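Local coordinates for protein fervidolysin (Fervidobacterium pennivorans, PDB 1R6V) that degrades keratin into peptides as a subtilisin-like serine protease, allowing the bacterium to grow on native feathers, at residues G496-V502 / S537-V543; V447-V453 / I487-I493. The protein carries 1 engineered substitution. Numbering follows the deposited sequence.

Overall arrangement
Both contacts belong to the Ig-like beta-sandwich domain, one of two sandwich domains that may help the protease engage its substrate, and they lie away from the catalytic and calcium sites. Interaction 2 comes first along the chain, pairing 447-453 with 487-493 in a sheet that strand 549-553 completes; interaction 1 follows, pairing 496-502 with 537-543 at one margin of a four-stranded antiparallel sheet. Strands 487-494 and 496-505 are consecutive, so the chain passes straight from one sheet to the other. The centres are about 13 Å apart, and the facing layers meet at Phe450, whose CE1 is 3.6 Å from Phe541 CE2 and whose CZ is 3.9 Å from Ile500 CD1.

Interaction 1: G496-V502 / S537-V543; sequences GTYDIFV and SFVGFGV
Strand 496-502 pairs antiparallel with 537-543, its axis 4.5 Å from that of 541-543 at 136°. Ser537, with its small side chain, opposes Phe501, its CB 3.7 Å from Phe501 CD2. Phe538 N donates a hydrogen bond to Ile500 O (2.8 Å), returned by Ile500 N to Phe538 O (3.0 Å); the Phe538 ring (chi1 m) packs toward strand 549-553. The chain turns a corner at Val539 and Gly540, whose positive phi (61/38) is readily adopted without a side chain. Gly540 and Phe541 together face Tyr498, a G1 beta bulge that shifts the register by one; Asp499 OD1 accepts from Gly540 N at 2.9 Å. Hydrogen bonds join Phe541 N to Tyr498 O (2.7 Å) and Tyr498 N to Phe541 O (2.8 Å). The Phe541 side chain (t) sets CD2 3.7 Å from Ile500 CD1, on the face that looks into the sandwich. Gly542 opposes exposed Thr497. Val543 hydrogen-bonds Gly496 twice, Val543 N to Gly496 O (2.7 Å) and Gly496 N to Val543 O (2.8 Å); its CG2 methyl packs 3.9 Å from Tyr498 CD1.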
loop_
_atom_site.group_PDB
_atom_site.type_symbol
_atom_site.label_atom_id
_atom_site.label_comp_id
_atom_site.label_asym_id
_atom_site.label_seq_id
_atom_site.Cartn_x
_atom_site.Cartn_y
_atom_site.Cartn_z
ATOM N N GLY A 496 20.528 -6.235 7.840
ATOM C CA GLY A 496 21.659 -5.477 7.338
ATOM C C GLY A 496 21.688 -4.038 7.818
ATOM O O GLY A 496 20.908 -3.634 8.684
ATOM N N THR A 497 22.576 -3.253 7.226
ATOM C CA THR A 497 22.751 -1.855 7.604
ATOM C C THR A 497 22.003 -0.894 6.687
ATOM O O THR A 497 22.101 -0.974 5.458
ATOM C CB THR A 497 24.260 -1.497 7.598
ATOM O OG1 THR A 497 24.975 -2.415 8.447
ATOM C CG2 THR A 497 24.472 -0.081 8.089
ATOM N N TYR A 498 21.250 0.014 7.306
ATOM C CA TYR A 498 20.467 1.010 6.588
ATOM C C TYR A 498 20.619 2.394 7.172
ATOM O O TYR A 498 20.928 2.550 8.343
ATOM C CB TYR A 498 18.972 0.731 6.688
ATOM C CG TYR A 498 18.519 -0.587 6.142
ATOM C CD1 TYR A 498 18.637 -1.745 6.899
ATOM C CD2 TYR A 498 17.922 -0.667 4.880
ATOM C CE1 TYR A 498 18.157 -2.953 6.418
ATOM C CE2 TYR A 498 17.441 -1.867 4.392
ATOM C CZ TYR A 498 17.562 -3.003 5.172
ATOM O OH TYR A 498 17.040 -4.181 4.715
ATOM N N ASP A 499 20.317 3.354 6.330
ATOM C CA ASP A 499 20.293 4.737 6.764
ATOM C C ASP A 499 18.787 4.943 6.798
ATOM O O ASP A 499 18.130 4.856 5.772
ATOM C CB ASP A 499 20.923 5.661 5.733
ATOM C CG ASP A 499 22.430 5.579 5.735
ATOM O OD1 ASP A 499 23.001 5.054 6.718
ATOM O OD2 ASP A 499 23.040 6.049 4.761
ATOM N N ILE A 500 18.273 5.212 7.967
ATOM C CA ILE A 500 16.831 5.359 8.141
ATOM C C ILE A 500 16.443 6.809 8.396
ATOM O O ILE A 500 16.939 7.431 9.337
ATOM C CB ILE A 500 16.346 4.469 9.316
ATOM C CG1 ILE A 500 16.689 3.001 9.034
ATOM C CG2 ILE A 500 14.833 4.592 9.478
ATOM C CD1 ILE A 500 16.317 2.039 10.163
ATOM N N PHE A 501 15.560 7.333 7.548
ATOM C CA PHE A 501 15.082 8.710 7.659
ATOM C C PHE A 501 13.600 8.705 7.995
ATOM O O PHE A 501 12.830 7.971 7.393
ATOM C CB PHE A 501 15.329 9.459 6.347
ATOM C CG PHE A 501 16.772 9.457 5.924
ATOM C CD1 PHE A 501 17.301 8.385 5.207
ATOM C CD2 PHE A 501 17.613 10.508 6.275
ATOM C CE1 PHE A 501 18.647 8.361 4.848
ATOM C CE2 PHE A 501 18.961 10.492 5.919
ATOM C CZ PHE A 501 19.477 9.418 5.206
ATOM N N VAL A 502 13.225 9.521 8.968
ATOM C CA VAL A 502 11.848 9.619 9.444
ATOM C C VAL A 502 11.385 11.071 9.273
ATOM O O VAL A 502 12.097 11.991 9.663
ATOM C CB VAL A 502 11.809 9.218 10.937
ATOM C CG1 VAL A 502 10.391 9.218 11.459
ATOM C CG2 VAL A 502 12.446 7.835 11.109
ATOM N N SER A 537 17.192 11.174 11.553
ATOM C CA SER A 537 17.939 10.300 10.675
ATOM C C SER A 537 18.798 9.411 11.553
ATOM O O SER A 537 19.331 9.855 12.571
ATOM C CB SER A 537 18.817 11.110 9.718
ATOM O OG SER A 537 19.785 11.853 10.424
ATOM N N PHE A 538 18.895 8.143 11.173
ATOM C CA PHE A 538 19.693 7.177 11.916
ATOM C C PHE A 538 20.593 6.503 10.897
ATOM O O PHE A 538 20.172 5.580 10.206
ATOM C CB PHE A 538 18.778 6.155 12.596
ATOM C CG PHE A 538 17.778 6.773 13.533
ATOM C CD1 PHE A 538 16.592 7.319 13.047
ATOM C CD2 PHE A 538 18.049 6.860 14.897
ATOM C CE1 PHE A 538 15.690 7.948 13.912
ATOM C CE2 PHE A 538 17.156 7.486 15.769
ATOM C CZ PHE A 538 15.973 8.033 15.277
ATOM N N VAL A 539 21.834 6.980 10.806
ATOM C CA VAL A 539 22.806 6.462 9.844
ATOM C C VAL A 539 23.463 5.169 10.316
ATOM O O VAL A 539 23.811 5.034 11.485
ATOM C CB VAL A 539 23.905 7.531 9.565
ATOM C CG1 VAL A 539 24.978 6.973 8.637
ATOM C CG2 VAL A 539 23.270 8.758 8.941
ATOM N N GLY A 540 23.623 4.221 9.396
ATOM C CA GLY A 540 24.240 2.952 9.743
ATOM C C GLY A 540 23.493 2.165 10.800
ATOM O O GLY A 540 24.099 1.534 11.681
ATOM N N PHE A 541 22.165 2.200 10.743
ATOM C CA PHE A 541 21.390 1.456 11.726
ATOM C C PHE A 541 21.373 -0.002 11.278
ATOM O O PHE A 541 21.103 -0.291 10.120
ATOM C CB PHE A 541 19.948 1.970 11.814
ATOM C CG PHE A 541 19.145 1.302 12.892
ATOM C CD1 PHE A 541 19.165 1.785 14.202
ATOM C CD2 PHE A 541 18.395 0.168 12.611
ATOM C CE1 PHE A 541 18.446 1.142 15.210
ATOM C CE2 PHE A 541 17.679 -0.478 13.605
ATOM C CZ PHE A 541 17.702 0.008 14.912
ATOM N N GLY A 542 21.657 -0.907 12.206
ATOM C CA GLY A 542 21.688 -2.321 11.868
ATOM C C GLY A 542 20.397 -3.049 12.186
ATOM O O GLY A 542 19.934 -3.063 13.324
ATOM N N VAL A 543 19.810 -3.655 11.165
ATOM C CA VAL A 543 18.578 -4.410 11.345
ATOM C C VAL A 543 18.946 -5.889 11.356
ATOM O O VAL A 543 19.719 -6.333 10.520
ATOM C CB VAL A 543 17.589 -4.114 10.197
ATOM C CG1 VAL A 543 16.407 -5.092 10.252
ATOM C CG2 VAL A 543 17.087 -2.674 10.325
#

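Interaction 2: V447-V453 / I487-I493; sequences VEEFQVV and IARFPHI
Two extended strands, 449-453 and 487-491, run antiparallel at 162° with axes 4.6 Å apart. Phe450 and Phe490 form one hydrogen-bonded pair (Phe490 N to Phe450 O 2.8 Å, Phe450 N to Phe490 O 3.0 Å); Val452 and Ala488 form the next (Ala488 N to Val452 O 2.8 Å, Val452 N to Ala488 O 2.9 Å). Their side chains make the apolar inner face. Phe450 (t) and Phe490 (m) diverge from their shared pair, yet CD2 of Phe450 stays 4.1 Å from CD1 of Phe490. Ile493 CD1 comes in against Phe450 CB at 3.9 Å, and Val452 CG2 lies 4.1 Å from Phe490 CE1. The short side chain of Ala488 sits opposite Val452 (CB to CB 4.4 Å). In this Ig-like sandwich, the flexible thioether chain of Met470 in the facing sheet packs on Phe450, Phe490 and Ile493. The other face is mixed: Glu449, Gln451 and Arg489 share it with Val453, Ile487 and Pro491. Arg489 forms a salt bridge with Glu449, its NH2 2.7 Å and its NE 3.1 Å from Glu449 OE2, while Gln451 CD rests 3.7 Å from Ile487 CG2. Pro491, opposite Glu449, has no amide hydrogen to offer, and a non-hydrogen-bonded pair needs none; its ring packs on catalytic-domain helix 275-286. At the corner His492 takes positive phi (50/41); its N bonds Glu448 O at 2.9 Å, and Glu448 CA sits over the imidazole face, 4.2 Å from its centroid, a CH-pi contact.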
loop_
_atom_site.group_PDB
_atom_site.type_symbol
_atom_site.label_atom_id
_atom_site.label_comp_id
_atom_site.label_asym_id
_atom_site.label_seq_id
_atom_site.Cartn_x
_atom_site.Cartn_y
_atom_site.Cartn_z
ATOM N N VAL A 447 14.609 -10.624 8.194
ATOM C CA VAL A 447 13.936 -10.667 9.490
ATOM C C VAL A 447 12.436 -10.787 9.235
ATOM O O VAL A 447 11.910 -10.251 8.253
ATOM C CB VAL A 447 14.198 -9.400 10.350
ATOM C CG1 VAL A 447 15.666 -9.333 10.762
ATOM C CG2 VAL A 447 13.799 -8.157 9.581
ATOM N N GLU A 448 11.749 -11.509 10.113
ATOM C CA GLU A 448 10.312 -11.670 9.967
ATOM C C GLU A 448 9.621 -10.320 10.028
ATOM O O GLU A 448 8.654 -10.076 9.306
ATOM C CB GLU A 448 9.774 -12.594 11.063
ATOM C CG GLU A 448 10.107 -14.042 10.784
ATOM C CD GLU A 448 9.753 -14.960 11.927
ATOM O OE1 GLU A 448 8.627 -14.848 12.454
ATOM O OE2 GLU A 448 10.604 -15.804 12.285
ATOM N N GLU A 449 10.130 -9.445 10.888
ATOM C CA GLU A 449 9.556 -8.120 11.027
ATOM C C GLU A 449 10.471 -7.114 11.703
ATOM O O GLU A 449 11.126 -7.413 12.703
ATOM C CB GLU A 449 8.235 -8.171 11.807
ATOM C CG GLU A 449 7.588 -6.791 11.950
ATOM C CD GLU A 449 6.074 -6.852 12.013
ATOM O OE1 GLU A 449 5.436 -7.058 10.956
ATOM O OE2 GLU A 449 5.526 -6.710 13.120
ATOM N N PHE A 450 10.519 -5.921 11.124
ATOM C CA PHE A 450 11.277 -4.807 11.682
ATOM C C PHE A 450 10.238 -3.697 11.831
ATOM O O PHE A 450 9.417 -3.506 10.939
ATOM C CB PHE A 450 12.376 -4.340 10.718
ATOM C CG PHE A 450 13.089 -3.109 11.182
ATOM C CD1 PHE A 450 13.854 -3.132 12.350
ATOM C CD2 PHE A 450 12.960 -1.909 10.477
ATOM C CE1 PHE A 450 14.478 -1.974 12.815
ATOM C CE2 PHE A 450 13.575 -0.744 10.924
ATOM C CZ PHE A 450 14.338 -0.769 12.096
ATOM N N GLN A 451 10.250 -2.985 12.951
ATOM C CA GLN A 451 9.284 -1.893 13.116
ATOM C C GLN A 451 9.970 -0.609 13.517
ATOM O O GLN A 451 10.999 -0.631 14.193
ATOM C CB GLN A 451 8.253 -2.224 14.193
ATOM C CG GLN A 451 7.330 -3.387 13.874
ATOM C CD GLN A 451 6.230 -3.550 14.909
ATOM O OE1 GLN A 451 6.401 -3.185 16.074
ATOM N NE2 GLN A 451 5.097 -4.109 14.492
ATOM N N VAL A 452 9.409 0.515 13.077
ATOM C CA VAL A 452 9.911 1.820 13.474
ATOM C C VAL A 452 8.690 2.408 14.181
ATOM O O VAL A 452 7.605 2.478 13.605
ATOM C CB VAL A 452 10.350 2.705 12.269
ATOM C CG1 VAL A 452 10.767 4.097 12.771
ATOM C CG2 VAL A 452 11.554 2.055 11.550
ATOM N N VAL A 453 8.864 2.766 15.447
ATOM C CA VAL A 453 7.781 3.322 16.254
ATOM C C VAL A 453 8.110 4.777 16.560
ATOM O O VAL A 453 9.087 5.053 17.251
ATOM C CB VAL A 453 7.637 2.563 17.591
ATOM C CG1 VAL A 453 6.379 3.027 18.318
ATOM C CG2 VAL A 453 7.584 1.051 17.342
ATOM N N ILE A 487 3.313 3.234 14.476
ATOM C CA ILE A 487 4.162 2.151 14.006
ATOM C C ILE A 487 4.198 1.980 12.497
ATOM O O ILE A 487 3.162 1.989 11.838
ATOM C CB ILE A 487 3.728 0.819 14.658
ATOM C CG1 ILE A 487 3.815 0.951 16.181
ATOM C CG2 ILE A 487 4.609 -0.330 14.152
ATOM C CD1 ILE A 487 3.086 -0.129 16.949
ATOM N N ALA A 488 5.407 1.848 11.951
ATOM C CA ALA A 488 5.589 1.597 10.525
ATOM C C ALA A 488 6.191 0.194 10.576
ATOM O O ALA A 488 7.240 -0.011 11.195
ATOM C CB ALA A 488 6.582 2.586 9.906
ATOM N N ARG A 489 5.516 -0.765 9.950
ATOM C CA ARG A 489 5.949 -2.158 9.976
ATOM C C ARG A 489 6.586 -2.577 8.676
ATOM O O ARG A 489 6.069 -2.275 7.600
ATOM C CB ARG A 489 4.758 -3.094 10.236
ATOM C CG ARG A 489 3.887 -2.727 11.421
ATOM C CD ARG A 489 2.721 -3.710 11.553
ATOM N NE ARG A 489 3.156 -5.009 12.063
ATOM C CZ ARG A 489 2.336 -5.968 12.492
ATOM N NH1 ARG A 489 1.018 -5.786 12.475
ATOM N NH2 ARG A 489 2.834 -7.109 12.955
ATOM N N PHE A 490 7.694 -3.309 8.789
ATOM C CA PHE A 490 8.428 -3.794 7.625
ATOM C C PHE A 490 8.574 -5.312 7.714
ATOM O O PHE A 490 9.551 -5.800 8.263
ATOM C CB PHE A 490 9.822 -3.152 7.589
ATOM C CG PHE A 490 9.785 -1.660 7.392
ATOM C CD1 PHE A 490 9.591 -0.802 8.468
ATOM C CD2 PHE A 490 9.917 -1.124 6.119
ATOM C CE1 PHE A 490 9.526 0.581 8.280
ATOM C CE2 PHE A 490 9.853 0.254 5.915
ATOM C CZ PHE A 490 9.657 1.105 6.997
ATOM N N PRO A 491 7.630 -6.068 7.139
ATOM C CA PRO A 491 7.737 -7.526 7.212
ATOM C C PRO A 491 8.644 -8.168 6.187
ATOM O O PRO A 491 8.720 -7.735 5.035
ATOM C CB PRO A 491 6.293 -7.996 7.050
ATOM C CG PRO A 491 5.681 -6.938 6.180
ATOM C CD PRO A 491 6.327 -5.638 6.596
ATOM N N HIS A 492 9.346 -9.199 6.640
ATOM C CA HIS A 492 10.193 -9.985 5.766
ATOM C C HIS A 492 11.157 -9.211 4.892
ATOM O O HIS A 492 11.358 -9.559 3.744
ATOM C CB HIS A 492 9.278 -10.877 4.929
ATOM C CG HIS A 492 8.477 -11.813 5.771
ATOM N ND1 HIS A 492 9.004 -12.986 6.268
ATOM C CD2 HIS A 492 7.251 -11.683 6.332
ATOM C CE1 HIS A 492 8.144 -13.531 7.109
ATOM N NE2 HIS A 492 7.074 -12.759 7.167
ATOM N N ILE A 493 11.774 -8.185 5.468
ATOM C CA ILE A 493 12.753 -7.390 4.754
ATOM C C ILE A 493 14.160 -7.932 5.060
ATOM O O ILE A 493 14.346 -8.768 5.948
ATOM C CB ILE A 493 12.717 -5.883 5.163
ATOM C CG1 ILE A 493 13.062 -5.706 6.646
ATOM C CG2 ILE A 493 11.326 -5.294 4.863
ATOM C CD1 ILE A 493 13.430 -4.246 7.006
#